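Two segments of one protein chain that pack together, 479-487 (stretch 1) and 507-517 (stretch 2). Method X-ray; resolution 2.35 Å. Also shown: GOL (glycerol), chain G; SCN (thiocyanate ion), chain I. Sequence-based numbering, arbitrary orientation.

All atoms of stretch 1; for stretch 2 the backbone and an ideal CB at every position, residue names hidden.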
# COMPACT_ATOMS: atom_id res chain seq x y z
N SER A 479 -20.74 -8.77 32.47
CA SER A 479 -19.81 -7.71 32.82
C SER A 479 -20.35 -6.38 32.30
O SER A 479 -20.61 -6.26 31.10
CB SER A 479 -18.42 -7.96 32.22
OG SER A 479 -17.55 -6.89 32.52
N PRO A 480 -20.53 -5.37 33.14
CA PRO A 480 -20.80 -4.03 32.61
C PRO A 480 -19.49 -3.34 32.29
O PRO A 480 -18.45 -4.00 32.30
CB PRO A 480 -21.55 -3.34 33.74
CG PRO A 480 -20.94 -3.99 35.00
CD PRO A 480 -20.62 -5.42 34.61
N THR A 481 -19.51 -2.03 32.03
CA THR A 481 -18.28 -1.29 31.80
C THR A 481 -18.00 -0.47 33.06
O THR A 481 -18.85 0.31 33.48
CB THR A 481 -18.36 -0.40 30.55
OG1 THR A 481 -17.17 0.40 30.43
CG2 THR A 481 -19.56 0.53 30.57
N ILE A 482 -16.83 -0.68 33.67
CA ILE A 482 -16.47 -0.01 34.92
C ILE A 482 -14.97 0.30 34.91
O ILE A 482 -14.14 -0.61 35.07
CB ILE A 482 -16.83 -0.83 36.17
CG1 ILE A 482 -18.35 -1.00 36.29
CG2 ILE A 482 -16.27 -0.16 37.41
CD1 ILE A 482 -18.77 -1.97 37.41
N TRP A 483 -14.64 1.58 34.80
CA TRP A 483 -13.27 2.06 34.65
C TRP A 483 -13.02 3.20 35.63
O TRP A 483 -12.67 4.31 35.24
CB TRP A 483 -12.98 2.54 33.22
CG TRP A 483 -12.94 1.47 32.19
CD1 TRP A 483 -14.00 0.84 31.61
CD2 TRP A 483 -11.76 0.91 31.61
NE1 TRP A 483 -13.55 -0.09 30.70
CE2 TRP A 483 -12.18 -0.06 30.68
CE3 TRP A 483 -10.38 1.12 31.78
CZ2 TRP A 483 -11.27 -0.82 29.93
CZ3 TRP A 483 -9.49 0.37 31.05
CH2 TRP A 483 -9.94 -0.59 30.13
N ALA A 484 -13.23 2.90 36.91
CA ALA A 484 -13.02 3.87 37.98
C ALA A 484 -11.68 4.55 37.82
O ALA A 484 -10.65 3.89 37.70
CB ALA A 484 -13.08 3.16 39.34
N GLY A 485 -11.68 5.87 37.82
CA GLY A 485 -10.45 6.61 37.66
C GLY A 485 -9.94 6.73 36.24
O GLY A 485 -8.99 7.49 36.01
N TRP A 486 -10.52 6.01 35.27
CA TRP A 486 -10.05 6.09 33.90
C TRP A 486 -11.09 6.72 32.99
O TRP A 486 -10.92 7.87 32.59
CB TRP A 486 -9.60 4.73 33.34
CG TRP A 486 -8.85 5.01 32.08
CD1 TRP A 486 -9.26 4.76 30.78
CD2 TRP A 486 -7.59 5.69 31.98
NE1 TRP A 486 -8.29 5.22 29.89
CE2 TRP A 486 -7.27 5.79 30.60
CE3 TRP A 486 -6.70 6.21 32.93
CZ2 TRP A 486 -6.09 6.38 30.16
CZ3 TRP A 486 -5.53 6.80 32.47
CH2 TRP A 486 -5.24 6.88 31.10
N TYR A 487 -12.16 6.01 32.63
CA TYR A 487 -13.19 6.65 31.83
C TYR A 487 -14.29 7.28 32.67
O TYR A 487 -15.06 8.10 32.15
CB TYR A 487 -13.81 5.65 30.86
CG TYR A 487 -12.87 5.11 29.82
CD1 TYR A 487 -12.23 5.97 28.92
CD2 TYR A 487 -12.64 3.74 29.71
CE1 TYR A 487 -11.38 5.47 27.94
CE2 TYR A 487 -11.78 3.23 28.74
CZ TYR A 487 -11.17 4.11 27.85
OH TYR A 487 -10.31 3.63 26.89
N UNK A 507 -25.33 -12.75 37.96
CA UNK A 507 -23.97 -13.24 38.14
C UNK A 507 -23.03 -12.23 37.50
O UNK A 507 -23.10 -11.99 36.29
CB UNK A 507 -23.79 -14.63 37.54
N UNK A 508 -22.16 -11.65 38.32
CA UNK A 508 -21.35 -10.50 37.95
C UNK A 508 -19.89 -10.90 37.80
O UNK A 508 -19.38 -11.73 38.57
CB UNK A 508 -21.49 -9.39 38.99
N UNK A 509 -19.21 -10.30 36.83
CA UNK A 509 -17.79 -10.50 36.63
C UNK A 509 -17.26 -9.22 36.01
O UNK A 509 -17.81 -8.76 35.01
CB UNK A 509 -17.50 -11.72 35.76
N UNK A 510 -16.23 -8.63 36.62
CA UNK A 510 -15.76 -7.34 36.12
C UNK A 510 -14.70 -7.57 35.03
O UNK A 510 -13.54 -7.82 35.33
CB UNK A 510 -15.19 -6.49 37.26
N UNK A 511 -15.11 -7.48 33.78
CA UNK A 511 -14.20 -7.57 32.64
C UNK A 511 -13.85 -6.16 32.18
O UNK A 511 -14.74 -5.40 31.80
CB UNK A 511 -14.82 -8.38 31.50
N UNK A 512 -12.55 -5.84 32.24
CA UNK A 512 -11.89 -4.63 31.73
C UNK A 512 -11.90 -3.53 32.77
O UNK A 512 -12.96 -3.10 33.23
CB UNK A 512 -12.57 -4.14 30.45
N UNK A 513 -10.70 -3.09 33.15
CA UNK A 513 -10.43 -1.91 33.97
C UNK A 513 -8.93 -1.68 33.95
O UNK A 513 -8.16 -2.57 33.61
CB UNK A 513 -10.95 -2.08 35.40
N UNK A 514 -8.53 -0.48 34.35
CA UNK A 514 -7.14 -0.09 34.35
C UNK A 514 -6.96 1.27 33.70
O UNK A 514 -7.71 2.20 34.03
CB UNK A 514 -6.29 -1.14 33.63
N UNK A 515 -6.03 1.38 32.76
CA UNK A 515 -5.83 2.63 32.05
C UNK A 515 -4.47 2.68 31.39
O UNK A 515 -3.62 1.81 31.59
CB UNK A 515 -5.99 3.82 33.00
N UNK A 516 -4.29 3.71 30.56
CA UNK A 516 -3.09 3.85 29.76
C UNK A 516 -1.94 4.42 30.59
O UNK A 516 -2.14 5.27 31.46
CB UNK A 516 -3.36 4.74 28.55
N UNK A 517 -0.73 3.95 30.28
CA UNK A 517 0.45 4.63 30.78
C UNK A 517 1.54 4.57 29.72
O UNK A 517 1.83 3.50 29.17
CB UNK A 517 0.93 4.01 32.09
C1 GOL G . -12.34 1.25 25.03
O1 GOL G . -12.82 2.12 24.00
C2 GOL G . -13.46 1.04 26.16
O2 GOL G . -14.73 0.75 25.66
C3 GOL G . -12.93 -0.08 27.14
O3 GOL G . -14.06 -0.65 27.79
S SCN I . -16.47 4.22 34.28
C SCN I . -17.22 3.86 32.72
N SCN I . -17.52 3.53 31.63

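At position 507 the ideal CB has no atom of stretch 1 within 5.5 Å, and the extended backbone imposes little, so nearly any side chain would fit. The residue is Arg507, which makes no contact with stretch 1.

Position 508 also has a CB beyond the reach of stretch 1, pointing sideways. The apolar surfaces of Pro480 and Ile482 lie further off, so a long or aromatic apolar side chain could bridge the gap. Phe508 does so with chi1 in t: its CE2 comes 3.5 Å from Pro480 CD, and Ile482 CD1 lies at the ring edge, 4.2 Å from Phe508 CZ.

The backbone matters more than the CB at 509, since its carbonyl O is 3.0 Å from Ser479 CB, while the CB points sideways, 5.2 Å from that same atom. Many side chains would be tolerated; the residue is Leu509.

The CB of 510 points away from stretch 1, yet the carbonyl O of Ile482 offers an acceptor to a side chain long enough to turn back. A donor on a long or ring-bearing side chain, such as histidine, glutamine or lysine, would be reasonable. His510 is found, its NE2 donating a weak hydrogen bond to Ile482 O at 2.8 Å; Ile482 O lies at the edge of the His510 ring, near its plane. The same NE2 makes a second weak bond, also 2.8 Å, to the carbonyl O of 512.

At 511 the backbone N donates to Ser479 OG at 2.8 Å, and the ideal CB sits a tight 3.3 Å from that oxygen. A small residue suits this spacing, and Ala511 meets it. Its carbonyl O accepts from water 1, which in turn accepts from Ile482 N, 2.8 Å in each case.

Position 512 has a positive phi of 89° and a CB 3.6 Å from Trp483 CZ2. Glycine would adopt the angle readily, but a side chain running beside the indole is possible, whether polar or apolar. In Glu512, OE1 lies 3.6 Å from Trp483 CZ2 and 3.0 Å from O3 of the glycerol, which also receives a weak hydrogen bond from Trp483 NE1.

At 513 CA-to-CB points away overall, although the CB still lies 3.5 Å from Ile482 O, so stretch 1 does little to choose between side chains and even a large one could be accommodated. The residue is Trp513; its CA packs over the face of Trp483, 3.8 Å from the six-membered ring centroid.

Positions 514 and 515 have backbone angles that would jam a CB against the preceding carbonyl O, and at 515 it would also lie 2.5 Å from Trp486 CE3. Both are glycine. Gly515 CA rests 3.7 Å from the centroid of the five-membered ring of Trp486.

The CB of 516 is 3.6 Å from Trp486 CZ2, so a polar or an apolar group could lie beside the indole. Asp516 OD2 is 3.2 Å from Trp486 CZ2 and accepts from water 3, which accepts from Trp486 NE1. At 517 no atom of stretch 1 lies within 5.5 Å of the CB, so stretch 1 sets no preference; the residue is Ser517.

Stretch 2 (507-517) RFLHAEWGGDS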
# COMPACT_ATOMS: atom_id res chain seq x y z
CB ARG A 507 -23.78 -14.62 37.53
CG ARG A 507 -24.49 -15.70 38.29
CD ARG A 507 -24.52 -16.98 37.51
NE ARG A 507 -25.00 -18.08 38.34
CZ ARG A 507 -26.28 -18.38 38.54
NH1 ARG A 507 -27.24 -17.64 37.98
NH2 ARG A 507 -26.61 -19.41 39.32
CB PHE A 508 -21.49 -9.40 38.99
CG PHE A 508 -20.55 -8.23 38.80
CD1 PHE A 508 -19.27 -8.25 39.33
CD2 PHE A 508 -20.98 -7.08 38.14
CE1 PHE A 508 -18.42 -7.16 39.18
CE2 PHE A 508 -20.14 -5.99 37.99
CZ PHE A 508 -18.85 -6.04 38.51
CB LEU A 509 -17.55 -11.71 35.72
CG LEU A 509 -16.11 -12.12 35.42
CD1 LEU A 509 -15.29 -12.22 36.70
CD2 LEU A 509 -16.12 -13.45 34.67
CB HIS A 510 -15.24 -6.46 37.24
CG HIS A 510 -14.82 -5.10 36.78
ND1 HIS A 510 -14.63 -4.05 37.65
CD2 HIS A 510 -14.56 -4.62 35.54
CE1 HIS A 510 -14.26 -2.98 36.96
NE2 HIS A 510 -14.20 -3.31 35.68
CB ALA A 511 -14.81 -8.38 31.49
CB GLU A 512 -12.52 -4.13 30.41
CG GLU A 512 -12.45 -5.13 29.28
CD GLU A 512 -12.76 -4.51 27.90
OE1 GLU A 512 -12.56 -3.29 27.72
OE2 GLU A 512 -13.22 -5.25 27.00
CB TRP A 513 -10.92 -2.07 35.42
CG TRP A 513 -10.25 -3.19 36.14
CD1 TRP A 513 -10.63 -4.50 36.15
CD2 TRP A 513 -9.10 -3.10 36.99
NE1 TRP A 513 -9.77 -5.24 36.94
CE2 TRP A 513 -8.84 -4.40 37.48
CE3 TRP A 513 -8.27 -2.04 37.40
CZ2 TRP A 513 -7.79 -4.66 38.35
CZ3 TRP A 513 -7.23 -2.31 38.25
CH2 TRP A 513 -6.99 -3.61 38.72
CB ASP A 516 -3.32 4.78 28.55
CG ASP A 516 -4.30 4.19 27.53
OD1 ASP A 516 -3.84 3.59 26.53
OD2 ASP A 516 -5.54 4.32 27.71
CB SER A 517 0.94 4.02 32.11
OG SER A 517 1.24 2.65 32.00
O HOH W 1 -15.60 -2.72 32.13
O HOH W 2 -10.17 1.81 35.52
O HOH W 3 -7.79 5.76 26.68
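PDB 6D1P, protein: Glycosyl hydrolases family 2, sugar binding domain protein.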